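Local coordinates for biofilm-surface layer protein A (Bacillus subtilis, PDB 4BHU) that self-polymerizes into a mechanically stable layer on the surface of biofilms, making them hydrophobic and supporting complex colony architecture, at residues I[46-51]-I[94-99]. The protein carries 1 engineered substitution. Residues are numbered along the deposited sequence; the frame is centred on the assembly and turned at random.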
ATOM      1  N   SER I  46      21.667  -6.896  45.762  1.00 34.80           N
ATOM      2  CA  SER I  46      22.596  -7.982  46.082  1.00 35.17           C
ATOM      3  C   SER I  46      21.860  -8.926  47.016  1.00 27.99           C
ATOM      4  O   SER I  46      21.169  -8.483  47.926  1.00 32.53           O
ATOM      5  CB  SER I  46      23.886  -7.454  46.730  1.00 38.69           C
ATOM      6  OG  SER I  46      24.953  -8.376  46.535  1.00 43.22           O
ATOM      7  N   GLY I  47      21.987 -10.220  46.756  1.00 32.60           N
ATOM      8  CA  GLY I  47      21.197 -11.225  47.443  1.00 38.24           C
ATOM      9  C   GLY I  47      20.196 -11.894  46.517  1.00 35.65           C
ATOM     10  O   GLY I  47      19.750 -13.006  46.786  1.00 33.14           O
ATOM     11  N   PHE I  48      19.842 -11.224  45.417  1.00 31.16           N
ATOM     12  CA  PHE I  48      18.966 -11.819  44.406  1.00 31.93           C
ATOM     13  C   PHE I  48      19.595 -11.822  43.020  1.00 28.09           C
ATOM     14  O   PHE I  48      20.325 -10.893  42.651  1.00 31.71           O
ATOM     15  CB  PHE I  48      17.624 -11.083  44.372  1.00 30.21           C
ATOM     16  CG  PHE I  48      16.845 -11.228  45.635  1.00 32.46           C
ATOM     17  CD1 PHE I  48      15.975 -12.282  45.804  1.00 29.45           C
ATOM     18  CD2 PHE I  48      17.004 -10.324  46.668  1.00 36.99           C
ATOM     19  CE1 PHE I  48      15.269 -12.423  46.977  1.00 31.82           C
ATOM     20  CE2 PHE I  48      16.299 -10.463  47.841  1.00 36.60           C
ATOM     21  CZ  PHE I  48      15.430 -11.516  47.991  1.00 31.98           C
ATOM     22  N   THR I  49      19.314 -12.870  42.257  1.00 32.73           N
ATOM     23  CA  THR I  49      19.823 -12.976  40.896  1.00 32.96           C
ATOM     24  C   THR I  49      18.819 -13.692  40.037  1.00 32.61           C
ATOM     25  O   THR I  49      18.014 -14.475  40.542  1.00 34.47           O
ATOM     26  CB  THR I  49      21.125 -13.812  40.819  1.00 37.67           C
ATOM     27  OG1 THR I  49      20.871 -15.105  41.373  1.00 34.60           O
ATOM     28  CG2 THR I  49      22.264 -13.142  41.583  1.00 33.95           C
ATOM     29  N   ALA I  50      18.897 -13.450  38.728  1.00 33.95           N
ATOM     30  CA  ALA I  50      18.016 -14.099  37.772  1.00 32.86           C
ATOM     31  C   ALA I  50      18.827 -15.050  36.937  1.00 29.95           C
ATOM     32  O   ALA I  50      20.022 -14.825  36.707  1.00 30.36           O
ATOM     33  CB  ALA I  50      17.302 -13.051  36.864  1.00 35.48           C
ATOM     34  N   ASN I  51      18.164 -16.104  36.472  1.00 31.40           N
ATOM     35  CA  ASN I  51      18.751 -17.048  35.538  1.00 34.45           C
ATOM     36  C   ASN I  51      17.664 -17.491  34.575  1.00 36.90           C
ATOM     37  O   ASN I  51      16.521 -17.033  34.675  1.00 36.09           O
ATOM     38  CB  ASN I  51      19.382 -18.238  36.275  1.00 37.12           C
ATOM     39  CG  ASN I  51      18.378 -19.040  37.084  1.00 36.39           C
ATOM     40  OD1 ASN I  51      17.281 -19.358  36.621  1.00 35.58           O
ATOM     41  ND2 ASN I  51      18.763 -19.387  38.306  1.00 45.39           N
ATOM     42  N   LYS I  94      14.248 -19.683  44.725  1.00 46.08           N
ATOM     43  CA  LYS I  94      15.441 -18.946  45.134  1.00 44.41           C
ATOM     44  C   LYS I  94      15.757 -19.147  46.619  1.00 47.44           C
ATOM     45  O   LYS I  94      14.858 -19.386  47.420  1.00 47.21           O
ATOM     46  CB  LYS I  94      15.235 -17.444  44.909  1.00 39.37           C
ATOM     47  CG  LYS I  94      14.927 -17.045  43.476  1.00 36.26           C
ATOM     48  CD  LYS I  94      16.071 -17.377  42.547  1.00 36.19           C
ATOM     49  CE  LYS I  94      15.699 -17.121  41.101  1.00 37.36           C
ATOM     50  NZ  LYS I  94      16.830 -17.440  40.194  1.00 32.38           N
ATOM     51  N   THR I  95      17.032 -19.002  46.980  1.00 44.71           N
ATOM     52  CA  THR I  95      17.437 -18.911  48.379  1.00 39.63           C
ATOM     53  C   THR I  95      17.351 -17.473  48.881  1.00 40.09           C
ATOM     54  O   THR I  95      18.087 -16.603  48.426  1.00 45.30           O
ATOM     55  CB  THR I  95      18.890 -19.402  48.568  1.00 44.82           C
ATOM     56  OG1 THR I  95      18.970 -20.803  48.268  1.00 41.78           O
ATOM     57  CG2 THR I  95      19.357 -19.140  50.004  1.00 46.12           C
ATOM     58  N   LEU I  96      16.450 -17.201  49.814  1.00 35.95           N
ATOM     59  CA  LEU I  96      16.353 -15.851  50.339  1.00 40.99           C
ATOM     60  C   LEU I  96      17.636 -15.485  51.092  1.00 42.05           C
ATOM     61  O   LEU I  96      18.144 -16.282  51.864  1.00 42.23           O
ATOM     62  CB  LEU I  96      15.143 -15.705  51.258  1.00 41.66           C
ATOM     63  CG  LEU I  96      13.754 -15.833  50.615  1.00 47.82           C
ATOM     64  CD1 LEU I  96      12.677 -15.552  51.654  1.00 40.19           C
ATOM     65  CD2 LEU I  96      13.607 -14.888  49.423  1.00 37.88           C
ATOM     66  N   PRO I  97      18.141 -14.261  50.892  1.00 43.95           N
ATOM     67  CA  PRO I  97      19.383 -13.815  51.538  1.00 38.94           C
ATOM     68  C   PRO I  97      19.201 -13.431  53.014  1.00 48.04           C
ATOM     69  O   PRO I  97      18.096 -13.524  53.562  1.00 41.69           O
ATOM     70  CB  PRO I  97      19.734 -12.557  50.743  1.00 38.28           C
ATOM     71  CG  PRO I  97      18.393 -11.994  50.398  1.00 37.78           C
ATOM     72  CD  PRO I  97      17.546 -13.191  50.070  1.00 38.11           C
ATOM     73  N   ALA I  98      20.281 -12.963  53.639  1.00 39.66           N
ATOM     74  CA  ALA I  98      20.229 -12.529  55.038  1.00 46.20           C
ATOM     75  C   ALA I  98      19.039 -11.603  55.310  1.00 46.21           C
ATOM     76  O   ALA I  98      18.573 -10.888  54.429  1.00 43.99           O
ATOM     77  CB  ALA I  98      21.534 -11.844  55.434  1.00 40.31           C
ATOM     78  N   ALA I  99      18.551 -11.618  56.544  1.00 45.40           N
ATOM     79  CA  ALA I  99      17.413 -10.804  56.913  1.00 40.94           C
ATOM     80  C   ALA I  99      17.693  -9.317  56.734  1.00 47.07           C
ATOM     81  O   ALA I  99      18.808  -8.828  56.989  1.00 38.35           O
ATOM     82  CB  ALA I  99      16.982 -11.103  58.351  1.00 50.41           C
TER
HETATM   83  O   HOH W   1      18.070 -15.605  45.856  1.00 41.05           O
HETATM   84  O   HOH W   2      15.475 -19.667  38.801  1.00 45.18           O
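Lys94 meets Thr49 and Asn51 through the end of its side chain: bent at chi2 (-63°) and extended beyond, it donates a hydrogen bond from NZ to Thr49 O at 3.2 Å (C=O...N angle 142°, donor tilted 28° from the carbonyl plane). Asn51 approaches tip to tip, but ND2, also a donor, makes no bond at 3.3 Å from Lys94 NZ; a water accepting from NZ lies 2.8 Å from Asn51 OD1, to which it can donate, and OD1 accepts a hydrogen bond from Lys53 N. A salt bridge to Asp54 gives the charged end of this buried lysine a carboxylate partner. At Thr95 one water links the backbones, donating to Thr95 O (2.8 Å) and Gly47 O (3.2 Å). Leu96 CD2 lies at the edge of the Phe48 ring, 3.8 Å from CE1. Pro97 crosses Phe48 at about a right angle, its CD 3.4 Å from CZ, while its CB packs 3.8 Å from Gly47 CA. The contact joins the loop after strand 39-43 to the end of strand 90-95 and the following loop. Phe48 packs between the two main sheets of the BslA domain, consistent with an E-set immunoglobulin-like sandwich, touching Ile25 of strand 22-30, Phe104 of 100-109 and Ile123 of 119-125.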